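Local coordinates for protein gamma-glutamyl-gamma-aminobutyraldehyde dehydrogenase (Burkholderia cenocepacia, PDB 4LIH) that probably oxidises aldehydes, gamma-glutamyl-gamma-aminobutyraldehyde among them, to carboxylic acids with NAD(P)+ as the electron acceptor, at residues 196-201 and 223-228. Numbering follows the deposited sequence.
Sequences VVLKPS and GVFNVV
F225 sets the edge of its ring against V196 and is met obliquely by L198, all three on one face of two parallel strands. Strands 195-199 and 225-227, joined through helix 206-218, form a beta-alpha-beta unit of the Rossmann-like nucleotide-binding domain expected of an aldehyde dehydrogenase. With F225 CG anti to its backbone N (chi1 -173°), the ring leans toward the neighbouring strand. F225 CD1 lies 3.8 Å from V196 CG1, and F225 CZ 3.7 Å from L198 CD2. The same L198 methyl reaches CG2 of V227, the two side chains lying side by side; branched valines suit the extended backbone, while the longer leucine spans two neighbours. F186 of helix 178-191 meets the F225 ring edge-to-face, and A212 of helix 206-218 packs on V227. On the face V197 shares with N226, V197 CG1 reaches across to V228 CG2 (3.9 Å), and A70 of helix 64-80 packs on both valines. Regular backbone bonds, such as L198 N to N226 O (2.8 Å), tie the strands. N226 suits its place because its ND2 bonds G223 O (2.9 Å) and, less straight at 139°, V196 O (3.0 Å). That carbonyl oxygen is gripped twice, N226 N and N226 ND2 approaching from opposite faces of its plane.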
loop_
_atom_site.group_PDB
_atom_site.type_symbol
_atom_site.label_atom_id
_atom_site.label_comp_id
_atom_site.label_asym_id
_atom_site.label_seq_id
_atom_site.Cartn_x
_atom_site.Cartn_y
_atom_site.Cartn_z
ATOM N N VAL A 196 -19.282 20.381 2.622
ATOM C CA VAL A 196 -18.754 21.237 1.561
ATOM C C VAL A 196 -19.582 22.510 1.317
ATOM O O VAL A 196 -20.823 22.474 1.222
ATOM C CB VAL A 196 -18.610 20.438 0.258
ATOM C CG1 VAL A 196 -18.207 21.333 -0.934
ATOM C CG2 VAL A 196 -17.578 19.345 0.468
ATOM N N VAL A 197 -18.858 23.619 1.205
ATOM C CA VAL A 197 -19.385 24.872 0.674
ATOM C C VAL A 197 -18.645 25.161 -0.636
ATOM O O VAL A 197 -17.434 25.436 -0.666
ATOM C CB VAL A 197 -19.262 25.991 1.691
ATOM C CG1 VAL A 197 -19.968 27.244 1.183
ATOM C CG2 VAL A 197 -19.881 25.533 3.025
ATOM N N LEU A 198 -19.388 25.048 -1.727
ATOM C CA LEU A 198 -18.856 25.291 -3.054
ATOM C C LEU A 198 -19.236 26.704 -3.562
ATOM O O LEU A 198 -20.387 27.119 -3.467
ATOM C CB LEU A 198 -19.376 24.253 -4.007
ATOM C CG LEU A 198 -19.054 24.323 -5.504
ATOM C CD1 LEU A 198 -17.650 23.894 -5.728
ATOM C CD2 LEU A 198 -20.017 23.383 -6.226
ATOM N N LYS A 199 -18.246 27.410 -4.084
ATOM C CA LYS A 199 -18.399 28.749 -4.627
ATOM C C LYS A 199 -18.001 28.657 -6.092
ATOM O O LYS A 199 -16.810 28.697 -6.427
ATOM C CB LYS A 199 -17.534 29.749 -3.873
ATOM C CG LYS A 199 -18.128 31.164 -3.782
ATOM C CD LYS A 199 -18.315 31.836 -5.138
ATOM C CE LYS A 199 -17.004 32.331 -5.700
ATOM N NZ LYS A 199 -17.095 32.975 -7.037
ATOM N N PRO A 200 -18.986 28.505 -6.981
ATOM C CA PRO A 200 -18.724 28.471 -8.416
ATOM C C PRO A 200 -18.354 29.865 -8.955
ATOM O O PRO A 200 -18.623 30.845 -8.282
ATOM C CB PRO A 200 -20.056 27.972 -8.977
ATOM C CG PRO A 200 -21.072 28.508 -8.014
ATOM C CD PRO A 200 -20.422 28.323 -6.687
ATOM N N SER A 201 -17.690 29.931 -10.105
ATOM C CA SER A 201 -17.314 31.231 -10.708
ATOM C C SER A 201 -18.577 31.998 -11.014
ATOM O O SER A 201 -19.554 31.395 -11.402
ATOM C CB SER A 201 -16.456 31.014 -11.980
ATOM O OG SER A 201 -16.241 32.244 -12.690
ATOM N N GLY A 223 -27.091 20.759 4.541
ATOM C CA GLY A 223 -25.879 21.375 5.027
ATOM C C GLY A 223 -24.570 20.726 4.619
ATOM O O GLY A 223 -23.516 21.341 4.756
ATOM N N VAL A 224 -24.628 19.505 4.105
ATOM C CA VAL A 224 -23.417 18.745 3.754
ATOM C C VAL A 224 -22.836 19.185 2.395
ATOM O O VAL A 224 -21.587 19.131 2.176
ATOM C CB VAL A 224 -23.725 17.249 3.834
ATOM C CG1 VAL A 224 -22.590 16.433 3.193
ATOM C CG2 VAL A 224 -23.970 16.839 5.287
ATOM N N PHE A 225 -23.739 19.665 1.516
ATOM C CA PHE A 225 -23.351 20.211 0.221
ATOM C C PHE A 225 -24.167 21.473 -0.070
ATOM O O PHE A 225 -25.374 21.404 -0.208
ATOM C CB PHE A 225 -23.438 19.179 -0.910
ATOM C CG PHE A 225 -22.869 19.673 -2.239
ATOM C CD1 PHE A 225 -21.538 20.070 -2.377
ATOM C CD2 PHE A 225 -23.692 19.759 -3.347
ATOM C CE1 PHE A 225 -21.062 20.511 -3.612
ATOM C CE2 PHE A 225 -23.247 20.231 -4.548
ATOM C CZ PHE A 225 -21.912 20.605 -4.695
ATOM N N ASN A 226 -23.481 22.614 -0.037
ATOM C CA ASN A 226 -24.053 23.952 -0.240
ATOM C C ASN A 226 -23.336 24.633 -1.407
ATOM O O ASN A 226 -22.115 24.476 -1.580
ATOM C CB ASN A 226 -23.818 24.820 0.982
ATOM C CG ASN A 226 -24.134 24.114 2.283
ATOM O OD1 ASN A 226 -25.290 24.048 2.705
ATOM N ND2 ASN A 226 -23.112 23.501 2.885
ATOM N N VAL A 227 -24.090 25.419 -2.185
ATOM C CA VAL A 227 -23.548 26.165 -3.316
ATOM C C VAL A 227 -23.925 27.647 -3.120
ATOM O O VAL A 227 -25.119 27.987 -2.883
ATOM C CB VAL A 227 -24.057 25.602 -4.677
ATOM C CG1 VAL A 227 -23.659 26.500 -5.853
ATOM C CG2 VAL A 227 -23.536 24.172 -4.891
ATOM N N VAL A 228 -22.902 28.494 -3.125
ATOM C CA VAL A 228 -23.001 29.925 -2.867
ATOM C C VAL A 228 -22.494 30.699 -4.084
ATOM O O VAL A 228 -21.303 31.022 -4.176
ATOM C CB VAL A 228 -22.185 30.308 -1.611
ATOM C CG1 VAL A 228 -22.207 31.798 -1.331
ATOM C CG2 VAL A 228 -22.712 29.542 -0.430
#